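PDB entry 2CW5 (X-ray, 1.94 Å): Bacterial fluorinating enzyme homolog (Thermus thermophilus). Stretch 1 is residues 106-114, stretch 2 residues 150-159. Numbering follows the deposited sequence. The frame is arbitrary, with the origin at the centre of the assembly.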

# COMPACT_ATOMS: atom_id res chain seq x y z
N ARG C 106 -10.08 -3.97 30.84
CA ARG C 106 -10.15 -4.39 32.23
C ARG C 106 -8.75 -4.47 32.82
O ARG C 106 -8.55 -4.23 34.01
N ARG C 107 -7.77 -4.80 31.98
CA ARG C 107 -6.38 -4.90 32.41
C ARG C 107 -5.42 -4.32 31.37
O ARG C 107 -5.71 -4.34 30.18
N ALA C 108 -4.28 -3.81 31.84
CA ALA C 108 -3.27 -3.23 30.96
C ALA C 108 -1.90 -3.70 31.43
O ALA C 108 -1.71 -3.97 32.62
N PHE C 109 -0.95 -3.80 30.50
CA PHE C 109 0.39 -4.27 30.82
C PHE C 109 1.47 -3.49 30.08
O PHE C 109 1.28 -3.07 28.94
N LEU C 110 2.62 -3.30 30.73
CA LEU C 110 3.75 -2.61 30.12
C LEU C 110 4.41 -3.65 29.21
O LEU C 110 4.54 -4.80 29.60
N LEU C 111 4.81 -3.24 28.01
CA LEU C 111 5.44 -4.19 27.10
C LEU C 111 6.96 -4.23 27.22
O LEU C 111 7.64 -3.24 26.97
N GLU C 112 7.48 -5.39 27.62
CA GLU C 112 8.92 -5.59 27.75
C GLU C 112 9.30 -6.97 27.21
O GLU C 112 10.06 -7.71 27.83
N PRO C 113 8.77 -7.33 26.03
CA PRO C 113 9.07 -8.64 25.43
C PRO C 113 10.51 -8.72 24.91
O PRO C 113 11.18 -7.70 24.75
N PRO C 114 10.99 -9.94 24.64
CA PRO C 114 12.35 -10.08 24.13
C PRO C 114 12.41 -9.55 22.70
O PRO C 114 11.53 -9.85 21.88
N PRO C 150 -0.34 -15.91 28.17
CA PRO C 150 -0.78 -14.97 29.21
C PRO C 150 -0.22 -13.55 29.08
O PRO C 150 0.97 -13.37 28.82
N PRO C 151 -1.07 -12.54 29.27
CA PRO C 151 -0.65 -11.14 29.17
C PRO C 151 0.45 -10.76 30.16
O PRO C 151 1.34 -9.98 29.83
N GLU C 152 0.38 -11.30 31.38
CA GLU C 152 1.38 -11.00 32.39
C GLU C 152 2.78 -11.40 31.92
O GLU C 152 3.78 -10.99 32.50
N GLY C 153 2.84 -12.21 30.87
CA GLY C 153 4.12 -12.62 30.33
C GLY C 153 4.76 -11.53 29.50
O GLY C 153 5.91 -11.65 29.08
N LEU C 154 4.02 -10.45 29.26
CA LEU C 154 4.51 -9.33 28.46
C LEU C 154 5.36 -8.34 29.25
O LEU C 154 6.35 -7.81 28.74
N GLY C 155 4.95 -8.08 30.48
CA GLY C 155 5.66 -7.14 31.33
C GLY C 155 4.84 -6.85 32.57
O GLY C 155 3.84 -7.52 32.80
N PRO C 156 5.21 -5.85 33.38
CA PRO C 156 4.46 -5.53 34.59
C PRO C 156 3.05 -4.99 34.32
O PRO C 156 2.84 -4.22 33.39
N GLU C 157 2.10 -5.41 35.14
CA GLU C 157 0.72 -4.95 34.99
C GLU C 157 0.56 -3.56 35.58
O GLU C 157 1.14 -3.23 36.62
N VAL C 158 -0.23 -2.72 34.91
CA VAL C 158 -0.49 -1.37 35.37
C VAL C 158 -1.99 -1.12 35.42
O VAL C 158 -2.76 -1.77 34.71
N PRO C 159 -2.43 -0.18 36.27
CA PRO C 159 -3.85 0.16 36.43
C PRO C 159 -4.42 0.75 35.14
O PRO C 159 -3.83 1.65 34.56

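When a short strand pairs with a proline-rich segment, side chains add packing alongside the backbone bonds, and this antiparallel contact shows how. Phe-109 has the largest area covered by the other stretch. Its CB leaves the sheet on the same face as that of Glu-157, yet chi1 near -62° (m) and chi2 near -93° lay the ring along the second stretch. One ring face receives Pro-151, with CE2 of Phe-109 3.4 Å from CB of Pro-151, while CE1 of Phe-109 lies 3.5 Å from CB of Glu-157.

Ala-108 and Val-158 share the face of the sheet away from Phe-109 and Glu-157; Val-158, in the m rotamer, brings CG2 to 3.8 Å from CB of Ala-108 and CG1 to 3.2 Å from CD2 of Leu-110. Leu-110 points toward the second stretch with an off-well chi1 of -110°, its CB 3.6 Å from CG of Pro-156. Leu-111 starts away, but its mt rotamer returns CD2 to 3.8 Å from CD1 of Leu-154, also mt.

At the exposed margin, Glu-157 extends (chi1 and chi2 both t). Its OE2 accepts from a water 2.9 Å away, which also donates to Val-158 O (2.7 Å) and accepts from Ala-108 N (3.0 Å). Arg-107 NE stays 4.4 Å from OE2 of Glu-157, beyond a salt bridge.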

# COMPACT_ATOMS: atom_id res chain seq x y z
CB ARG C 106 -10.83 -5.76 32.31
CG ARG C 106 -12.26 -5.78 31.81
CD ARG C 106 -13.23 -5.20 32.83
NE ARG C 106 -13.37 -6.08 33.99
CZ ARG C 106 -14.17 -5.85 35.03
NH1 ARG C 106 -14.92 -4.75 35.06
NH2 ARG C 106 -14.22 -6.71 36.03
CB ARG C 107 -6.00 -6.36 32.68
CG ARG C 107 -6.70 -6.97 33.88
CD ARG C 107 -6.06 -8.30 34.26
NE ARG C 107 -6.25 -9.32 33.23
CZ ARG C 107 -5.59 -10.48 33.21
NH1 ARG C 107 -4.71 -10.76 34.15
NH2 ARG C 107 -5.82 -11.35 32.24
CB ALA C 108 -3.34 -1.71 30.99
CB PHE C 109 0.53 -5.75 30.44
CG PHE C 109 -0.40 -6.66 31.19
CD1 PHE C 109 0.02 -7.29 32.35
CD2 PHE C 109 -1.69 -6.89 30.73
CE1 PHE C 109 -0.84 -8.13 33.05
CE2 PHE C 109 -2.55 -7.73 31.42
CZ PHE C 109 -2.12 -8.35 32.58
CB LEU C 110 4.74 -2.15 31.18
CG LEU C 110 4.86 -0.65 31.43
CD1 LEU C 110 5.40 0.04 30.19
CD2 LEU C 110 3.49 -0.09 31.81
CB LEU C 111 5.05 -3.87 25.65
CG LEU C 111 3.55 -3.89 25.31
CD1 LEU C 111 3.38 -3.73 23.81
CD2 LEU C 111 2.92 -5.19 25.78
CB GLU C 112 9.33 -5.48 29.23
CG GLU C 112 8.76 -4.27 29.94
CD GLU C 112 9.40 -4.02 31.30
OE1 GLU C 112 9.47 -4.96 32.11
OE2 GLU C 112 9.82 -2.87 31.55
CB PRO C 113 8.05 -8.74 24.31
CG PRO C 113 8.01 -7.32 23.81
CD PRO C 113 7.95 -6.52 25.10
CB PRO C 114 12.60 -11.58 24.22
CG PRO C 114 11.24 -12.16 24.00
CD PRO C 114 10.36 -11.26 24.84
CB PRO C 150 -0.34 -15.65 30.50
CG PRO C 150 0.89 -16.38 30.09
CD PRO C 150 0.46 -17.00 28.77
CB PRO C 151 -1.95 -10.37 29.39
CG PRO C 151 -2.74 -11.28 30.27
CD PRO C 151 -2.50 -12.63 29.64
CB GLU C 152 1.06 -11.71 33.71
CG GLU C 152 0.75 -13.19 33.59
CD GLU C 152 -0.74 -13.47 33.52
OE1 GLU C 152 -1.42 -12.91 32.63
OE2 GLU C 152 -1.24 -14.25 34.37
CB LEU C 154 3.34 -8.58 27.84
CG LEU C 154 2.49 -9.35 26.83
CD1 LEU C 154 1.23 -8.54 26.51
CD2 LEU C 154 3.31 -9.60 25.57
CB PRO C 156 5.35 -4.49 35.28
CG PRO C 156 5.97 -3.78 34.12
CD PRO C 156 6.35 -4.93 33.21
CB GLU C 157 -0.25 -5.92 35.67
CG GLU C 157 -1.69 -5.42 35.76
CD GLU C 157 -2.66 -6.50 36.22
OE1 GLU C 157 -2.30 -7.27 37.14
OE2 GLU C 157 -3.77 -6.57 35.67
CB VAL C 158 0.17 -0.32 34.45
CG1 VAL C 158 1.68 -0.52 34.45
CG2 VAL C 158 -0.39 -0.43 33.04
CB PRO C 159 -3.83 1.19 37.56
CG PRO C 159 -2.59 0.84 38.33
CD PRO C 159 -1.61 0.58 37.23
O HOH W 1 -4.49 -3.90 34.83